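Local coordinates for protein BtGH115A (PDB 5BY3) that acts as a family GH115 4-O-methyl-alpha-glucuronidase with specificity for decorated arabinogalactans, at residues Gly461-Leu466 against Val485-Tyr490; Trp469-Arg472 against Cys478-Thr481; Lys328-Asn331 against Gln336-Gln339. All blocks are in the same frame, centred on the assembly; numbering follows the deposited sequence.

Overall arrangement
From the N terminus, the chain first closes a loop at contact 3, where the residues leaving helix 308-329 meet the run into strand 339-341 of the eight-stranded parallel barrel, consistent with the TIM-barrel clan of this family. Well past the barrel's last strand, 429-433, come helices 462-473 and 476-495, which share contacts 1 and 2. Contact 2 joins them beside their short connection and is nested inside the wider loop closed by contact 1, which pairs the start of the first helix with the middle of the second. The two touch through Leu470 and Met486. Contact 3 lies on the opposite side of the chain's centre, about 43 Å from contact 1 between centres.

Contact 1: residues Gly461-Leu466 against Val485-Tyr490; sequences GVTAHL and VMQEHY
Leu466 reaches across from helix 462-473 with a single methyl. Its CD2 lies 4.0 Å from CB of Met486, a selenomethionine, and the same CD2 also meets CG of Gln487 at 4.2 Å. The leucine and the Met486 side chain run at about a right angle, and the methyl touches the selenomethionine at its root, CB; beyond it that chain bends at its second and third torsions and carries SE away from Leu466. CG of Leu466 stands opposite the backbone N (chi1 175°), which sends the branch out across the gap to the facing helix. One turn earlier, Thr463 makes the second touch: its CG2 is 3.4 Å from NE2 of Gln487. The glutamine chain is extended beyond CG and delivers its amide nitrogen to this methyl nearly square to the threonine side chain. No hydrogen bond joins the two segments, so carbon contacts and this amide-methyl touch carry the pairing.

The next shell sets the first helix in place. Gly461 holds the N-cap, and the backbone N of Thr463, in the opening turn, is bonded by a carboxylate oxygen of Glu661; a negative group there probably interacts well with the helix dipole. Both ring nitrogens of His465 are hydrogen-bonded to helix 441-452, ND1 with Tyr442 OH and NE2 with Asp449 OD2. Leu466 and Tyr490 also rest on Tyr442, so the two helices share that neighbour.

Over these short segments the axes approach to 11.6 Å at 122°, wide enough that side chains rather than backbones fill the interface. This is the packing of two consecutive helices joined by a short turn, splayed where the start of the first faces the middle of the second; both follow the last barrel strand, 429-433.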
loop_
_atom_site.group_PDB
_atom_site.type_symbol
_atom_site.label_atom_id
_atom_site.label_comp_id
_atom_site.label_asym_id
_atom_site.label_seq_id
_atom_site.Cartn_x
_atom_site.Cartn_y
_atom_site.Cartn_z
ATOM N N GLY A 461 16.747 7.779 4.372
ATOM C CA GLY A 461 15.497 7.978 5.108
ATOM C C GLY A 461 14.259 7.402 4.399
ATOM O O GLY A 461 14.244 7.148 3.191
ATOM N N VAL A 462 13.225 7.191 5.189
ATOM C CA VAL A 462 11.844 7.466 4.789
ATOM C C VAL A 462 11.767 8.823 4.097
ATOM O O VAL A 462 11.160 8.924 3.062
ATOM C CB VAL A 462 10.931 7.421 6.061
ATOM C CG1 VAL A 462 9.840 8.508 6.108
ATOM C CG2 VAL A 462 10.326 6.041 6.196
ATOM N N THR A 463 12.391 9.845 4.691
ATOM C CA THR A 463 12.398 11.243 4.243
ATOM C C THR A 463 13.224 11.402 2.964
ATOM O O THR A 463 12.741 11.994 1.986
ATOM C CB THR A 463 12.880 12.153 5.408
ATOM O OG1 THR A 463 11.918 12.068 6.469
ATOM C CG2 THR A 463 13.080 13.639 5.011
ATOM N N ALA A 464 14.400 10.786 2.926
ATOM C CA ALA A 464 15.225 10.805 1.722
ATOM C C ALA A 464 14.555 10.127 0.514
ATOM O O ALA A 464 14.774 10.550 -0.628
ATOM C CB ALA A 464 16.608 10.228 1.984
ATOM N N HIS A 465 13.726 9.106 0.766
ATOM C CA HIS A 465 12.932 8.465 -0.294
ATOM C C HIS A 465 11.918 9.448 -0.894
ATOM O O HIS A 465 11.912 9.651 -2.104
ATOM C CB HIS A 465 12.245 7.190 0.198
ATOM C CG HIS A 465 11.605 6.380 -0.905
ATOM N ND1 HIS A 465 10.301 6.582 -1.325
ATOM C CD2 HIS A 465 12.102 5.383 -1.688
ATOM C CE1 HIS A 465 10.022 5.743 -2.313
ATOM N NE2 HIS A 465 11.092 4.999 -2.544
ATOM N N LEU A 466 11.095 10.072 -0.050
ATOM C CA LEU A 466 10.102 11.075 -0.503
ATOM C C LEU A 466 10.737 12.300 -1.203
ATOM O O LEU A 466 10.251 12.751 -2.236
ATOM C CB LEU A 466 9.214 11.527 0.686
ATOM C CG LEU A 466 8.206 12.647 0.445
ATOM C CD1 LEU A 466 7.175 12.262 -0.608
ATOM C CD2 LEU A 466 7.544 13.061 1.748
ATOM N N VAL A 485 5.604 20.224 2.930
ATOM C CA VAL A 485 4.148 20.155 2.698
ATOM C C VAL A 485 3.583 18.724 2.671
ATOM O O VAL A 485 2.575 18.434 3.342
ATOM C CB VAL A 485 3.755 20.937 1.451
ATOM C CG1 VAL A 485 2.380 20.563 0.974
ATOM C CG2 VAL A 485 3.847 22.427 1.758
HETATM N N MSE A 486 4.239 17.837 1.919
HETATM C CA MSE A 486 3.844 16.415 1.852
HETATM C C MSE A 486 3.983 15.801 3.220
HETATM O O MSE A 486 3.085 15.106 3.698
HETATM C CB MSE A 486 4.651 15.690 0.770
HETATM C CG MSE A 486 4.289 16.082 -0.676
HETATM SE SE MSE A 486 2.395 16.548 -1.021
HETATM C CE MSE A 486 1.632 14.782 -1.350
ATOM N N GLN A 487 5.092 16.086 3.887
ATOM C CA GLN A 487 5.296 15.611 5.238
ATOM C C GLN A 487 4.145 16.032 6.160
ATOM O O GLN A 487 3.641 15.230 6.944
ATOM C CB GLN A 487 6.619 16.111 5.777
ATOM C CG GLN A 487 7.835 15.420 5.170
ATOM C CD GLN A 487 9.141 16.070 5.604
ATOM O OE1 GLN A 487 9.219 17.296 5.770
ATOM N NE2 GLN A 487 10.172 15.255 5.787
ATOM N N GLU A 488 3.725 17.284 6.048
ATOM C CA GLU A 488 2.716 17.781 6.947
ATOM C C GLU A 488 1.369 17.222 6.608
ATOM O O GLU A 488 0.591 16.997 7.518
ATOM C CB GLU A 488 2.679 19.310 6.975
ATOM C CG GLU A 488 3.748 19.890 7.886
ATOM C CD GLU A 488 3.522 19.527 9.338
ATOM O OE1 GLU A 488 2.463 20.012 9.847
ATOM O OE2 GLU A 488 4.396 18.780 9.925
ATOM N N HIS A 489 1.140 16.987 5.312
ATOM C CA HIS A 489 -0.037 16.301 4.722
ATOM C C HIS A 489 -0.220 14.938 5.352
ATOM O O HIS A 489 -1.299 14.638 5.909
ATOM C CB HIS A 489 0.183 16.159 3.235
ATOM C CG HIS A 489 -0.972 15.603 2.472
ATOM N ND1 HIS A 489 -2.204 16.225 2.415
ATOM C CD2 HIS A 489 -1.059 14.517 1.655
ATOM C CE1 HIS A 489 -3.019 15.516 1.645
ATOM N NE2 HIS A 489 -2.346 14.484 1.159
ATOM N N TYR A 490 0.835 14.127 5.324
ATOM C CA TYR A 490 0.734 12.767 5.856
ATOM C C TYR A 490 0.568 12.710 7.385
ATOM O O TYR A 490 -0.074 11.807 7.927
ATOM C CB TYR A 490 1.903 11.922 5.389
ATOM C CG TYR A 490 1.964 11.759 3.891
ATOM C CD1 TYR A 490 0.831 11.374 3.161
ATOM C CD2 TYR A 490 3.146 11.962 3.197
ATOM C CE1 TYR A 490 0.880 11.192 1.782
ATOM C CE2 TYR A 490 3.206 11.782 1.801
ATOM C CZ TYR A 490 2.063 11.395 1.107
ATOM O OH TYR A 490 2.085 11.234 -0.279
#

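Contact 2: residues Trp469-Arg472 against Cys478-Thr481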
loop_
_atom_site.group_PDB
_atom_site.type_symbol
_atom_site.label_atom_id
_atom_site.label_comp_id
_atom_site.label_asym_id
_atom_site.label_seq_id
_atom_site.Cartn_x
_atom_site.Cartn_y
_atom_site.Cartn_z
ATOM N N TRP A 469 11.879 11.387 -4.583
ATOM C CA TRP A 469 10.726 11.122 -5.423
ATOM C C TRP A 469 10.165 12.434 -5.944
ATOM O O TRP A 469 9.949 12.541 -7.150
ATOM C CB TRP A 469 9.655 10.312 -4.664
ATOM C CG TRP A 469 8.490 9.826 -5.523
ATOM C CD1 TRP A 469 8.457 8.680 -6.300
ATOM C CD2 TRP A 469 7.200 10.472 -5.707
ATOM N NE1 TRP A 469 7.232 8.570 -6.914
ATOM C CE2 TRP A 469 6.447 9.653 -6.577
ATOM C CE3 TRP A 469 6.602 11.624 -5.175
ATOM C CZ2 TRP A 469 5.115 9.955 -6.945
ATOM C CZ3 TRP A 469 5.271 11.921 -5.531
ATOM C CH2 TRP A 469 4.543 11.094 -6.407
ATOM N N LEU A 470 9.930 13.411 -5.052
ATOM C CA LEU A 470 9.380 14.760 -5.439
ATOM C C LEU A 470 10.319 15.502 -6.341
ATOM O O LEU A 470 9.887 16.094 -7.346
ATOM C CB LEU A 470 9.047 15.675 -4.224
ATOM C CG LEU A 470 8.037 15.135 -3.193
ATOM C CD1 LEU A 470 8.184 15.776 -1.842
ATOM C CD2 LEU A 470 6.600 15.216 -3.661
ATOM N N GLU A 471 11.604 15.439 -5.993
ATOM C CA GLU A 471 12.661 15.984 -6.847
ATOM C C GLU A 471 12.598 15.381 -8.216
ATOM O O GLU A 471 12.657 16.115 -9.186
ATOM C CB GLU A 471 14.051 15.800 -6.232
ATOM C CG GLU A 471 14.322 16.790 -5.117
ATOM C CD GLU A 471 15.689 16.649 -4.505
ATOM O OE1 GLU A 471 16.278 15.539 -4.579
ATOM O OE2 GLU A 471 16.145 17.662 -3.933
ATOM N N ARG A 472 12.436 14.055 -8.302
ATOM C CA ARG A 472 12.300 13.396 -9.625
ATOM C C ARG A 472 11.007 13.777 -10.395
ATOM O O ARG A 472 11.061 13.987 -11.604
ATOM C CB ARG A 472 12.483 11.869 -9.515
ATOM C CG ARG A 472 12.635 11.060 -10.805
ATOM C CD ARG A 472 12.434 9.582 -10.440
ATOM N NE ARG A 472 10.993 9.246 -10.367
ATOM C CZ ARG A 472 10.433 8.155 -9.819
ATOM N NH1 ARG A 472 11.146 7.230 -9.206
ATOM N NH2 ARG A 472 9.106 8.004 -9.862
ATOM N N CYS A 478 10.885 22.963 -6.880
ATOM C CA CYS A 478 9.515 22.738 -6.422
ATOM C C CYS A 478 9.558 21.870 -5.182
ATOM O O CYS A 478 8.930 22.182 -4.180
ATOM C CB CYS A 478 8.709 22.043 -7.510
ATOM S SG CYS A 478 6.943 21.835 -7.134
ATOM N N ALA A 479 10.356 20.809 -5.243
ATOM C CA ALA A 479 10.507 19.857 -4.153
ATOM C C ALA A 479 11.161 20.453 -2.912
ATOM O O ALA A 479 11.103 19.876 -1.828
ATOM C CB ALA A 479 11.302 18.668 -4.635
ATOM N N LYS A 480 11.785 21.609 -3.076
ATOM C CA LYS A 480 12.420 22.303 -1.971
ATOM C C LYS A 480 11.333 22.924 -1.111
ATOM O O LYS A 480 11.461 23.023 0.112
ATOM C CB LYS A 480 13.377 23.385 -2.496
ATOM C CG LYS A 480 14.587 23.689 -1.603
ATOM C CD LYS A 480 15.267 24.960 -2.112
ATOM C CE LYS A 480 15.819 25.854 -1.001
ATOM N NZ LYS A 480 17.312 25.907 -1.009
ATOM N N THR A 481 10.259 23.336 -1.756
ATOM C CA THR A 481 9.186 23.955 -1.001
ATOM C C THR A 481 8.179 22.853 -0.582
ATOM O O THR A 481 7.597 22.906 0.508
ATOM C CB THR A 481 8.557 25.190 -1.734
ATOM O OG1 THR A 481 7.232 24.904 -2.182
ATOM C CG2 THR A 481 9.423 25.687 -2.958
#
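Glu471 meets Ala479 beside the short turn between helices 462-473 and 476-495. Starting from its CB, the side chain turns so that CG lies beside its own backbone N and opposite the carbonyl carbon (chi1 -77°), and this sets CG against the alanine methyl, 3.6 Å from Ala479 CB. Past CG the chain runs straight out, taking the carboxylate beyond the methyl. The side chain also brushes Thr476 at the start of helix 476-495, and at the tip OE2 makes a long, weak ion pair with Lys467, one turn back on its own helix.

The methyl of Ala479 is pressed against backbone as much as against side chains. It sits over the peptide link between Leu470 and Glu471, with Ala479 CB 3.5 Å from Glu471 N and 3.7 Å from Leu470 C. Leu470 supplies the other flank, its CB 3.8 Å from Ala479 CB. Farther out on the leucine, CD2 lies in the plane of the Trp469 ring at its edge. Leu470 CD2 is also 3.9 Å from Met486 CG, where this contact joins contact 1.

Behind the first helix, Trp469 NE1 and Arg472 NH1 each engage Glu445 of helix 441-452, by a hydrogen bond and a salt bridge respectively.

With nothing beyond CB on Ala479, the two backbones draw together until Glu471 CA and Ala479 CA are 5.2 Å apart. No hydrogen bond crosses the pair; a methyl packs on a peptide group and on the aliphatic stem of the glutamate, while its carboxylate is left to the weak pairing with Lys467.

Contact 3: residues Lys328-Asn331 against Gln336-Gln339; sequences KYVN and QVPQ
Asn331 turns its CG opposite the backbone N (chi1 -164°), and this sends the amide over toward Gln336, where ND2 comes to 3.5 Å from Gln336 CB. In Gln336 the CG instead stands beside its own backbone N, and a bend at the second torsion leads the glutamine amide off, so the touch is made at the base of that side chain. The two amide planes end up 65° apart and do not pair. OD1 of Asn331 is taken by the backbone N of Asp333, two residues on, which makes an Asx turn and fixes how the asparagine amide is rotated as the chain reverses.

The apolar half of the contact centres on one methyl. CG2 of Val337 is 3.7 Å from Asn331 CB and, more loosely, 4.2 Å from CG1 of Val330. Both valines also rest on Tyr290, and Val337 leans on Leu326, so the small cluster joins the end of helix 308-329 to strand 290-291 of the parallel barrel.

Beyond it, Gln339 folds its side chain back along its own segment: NE2 donates to Val337 O at 3.0 Å, with an N-H...O angle of 165°, from above the carbonyl plane. Its OE1 accepts from Arg323 NH1, so both ends of this buried amide are bonded.

This is the return from helix to strand in a beta-alpha-beta unit of the barrel. The segments meet without a hydrogen bond of their own: carbon contacts bring them together, while Asn331 OD1 is used on the turn and the Gln339 amide on the entry to strand 339-341.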
loop_
_atom_site.group_PDB
_atom_site.type_symbol
_atom_site.label_atom_id
_atom_site.label_comp_id
_atom_site.label_asym_id
_atom_site.label_seq_id
_atom_site.Cartn_x
_atom_site.Cartn_y
_atom_site.Cartn_z
ATOM N N LYS A 328 -3.626 -32.978 -11.692
ATOM C CA LYS A 328 -4.191 -33.396 -12.972
ATOM C C LYS A 328 -4.013 -32.449 -14.198
ATOM O O LYS A 328 -3.807 -32.956 -15.299
ATOM C CB LYS A 328 -5.671 -33.802 -12.752
ATOM C CG LYS A 328 -6.518 -34.130 -13.977
ATOM C CD LYS A 328 -7.854 -34.627 -13.465
ATOM C CE LYS A 328 -8.727 -35.245 -14.543
ATOM N NZ LYS A 328 -9.814 -36.017 -13.882
ATOM N N TYR A 329 -4.096 -31.122 -14.043
ATOM C CA TYR A 329 -3.925 -30.223 -15.221
ATOM C C TYR A 329 -2.687 -29.307 -15.261
ATOM O O TYR A 329 -2.365 -28.750 -16.330
ATOM C CB TYR A 329 -5.173 -29.373 -15.522
ATOM C CG TYR A 329 -6.441 -30.146 -15.606
ATOM C CD1 TYR A 329 -6.866 -30.706 -16.816
ATOM C CD2 TYR A 329 -7.231 -30.332 -14.471
ATOM C CE1 TYR A 329 -8.048 -31.443 -16.891
ATOM C CE2 TYR A 329 -8.412 -31.062 -14.535
ATOM C CZ TYR A 329 -8.816 -31.617 -15.744
ATOM O OH TYR A 329 -9.991 -32.334 -15.787
ATOM N N VAL A 330 -2.010 -29.106 -14.128
ATOM C CA VAL A 330 -0.904 -28.128 -14.129
ATOM C C VAL A 330 0.448 -28.825 -14.019
ATOM O O VAL A 330 1.308 -28.630 -14.884
ATOM C CB VAL A 330 -1.051 -26.946 -13.099
ATOM C CG1 VAL A 330 0.002 -25.863 -13.340
ATOM C CG2 VAL A 330 -2.436 -26.300 -13.147
ATOM N N ASN A 331 0.640 -29.638 -12.982
ATOM C CA ASN A 331 1.944 -30.257 -12.756
ATOM C C ASN A 331 1.824 -31.465 -11.854
ATOM O O ASN A 331 1.258 -31.372 -10.764
ATOM C CB ASN A 331 2.907 -29.225 -12.157
ATOM C CG ASN A 331 4.361 -29.638 -12.249
ATOM O OD1 ASN A 331 4.732 -30.771 -11.904
ATOM N ND2 ASN A 331 5.209 -28.693 -12.666
ATOM N N GLN A 336 5.673 -27.889 -7.290
ATOM C CA GLN A 336 6.155 -27.071 -8.418
ATOM C C GLN A 336 5.060 -26.095 -8.914
ATOM O O GLN A 336 5.278 -25.336 -9.870
ATOM C CB GLN A 336 6.739 -27.932 -9.595
ATOM C CG GLN A 336 7.782 -29.045 -9.284
ATOM C CD GLN A 336 8.980 -28.635 -8.386
ATOM O OE1 GLN A 336 9.005 -28.947 -7.191
ATOM N NE2 GLN A 336 9.978 -27.953 -8.963
ATOM N N VAL A 337 3.887 -26.116 -8.278
ATOM C CA VAL A 337 2.794 -25.174 -8.605
ATOM C C VAL A 337 2.755 -24.132 -7.497
ATOM O O VAL A 337 2.645 -24.504 -6.323
ATOM C CB VAL A 337 1.409 -25.844 -8.673
ATOM C CG1 VAL A 337 0.375 -24.866 -9.196
ATOM C CG2 VAL A 337 1.424 -27.078 -9.562
ATOM N N PRO A 338 2.853 -22.827 -7.850
ATOM C CA PRO A 338 2.833 -21.836 -6.755
ATOM C C PRO A 338 1.419 -21.618 -6.133
ATOM O O PRO A 338 0.409 -21.470 -6.833
ATOM C CB PRO A 338 3.420 -20.576 -7.405
ATOM C CG PRO A 338 3.149 -20.727 -8.854
ATOM C CD PRO A 338 3.124 -22.200 -9.160
ATOM N N GLN A 339 1.388 -21.617 -4.809
ATOM C CA GLN A 339 0.149 -21.722 -4.071
ATOM C C GLN A 339 0.100 -20.777 -2.879
ATOM O O GLN A 339 1.091 -20.597 -2.180
ATOM C CB GLN A 339 -0.048 -23.189 -3.624
ATOM C CG GLN A 339 -0.606 -24.067 -4.750
ATOM C CD GLN A 339 -0.494 -25.551 -4.477
ATOM O OE1 GLN A 339 -1.310 -26.128 -3.763
ATOM N NE2 GLN A 339 0.519 -26.180 -5.061
#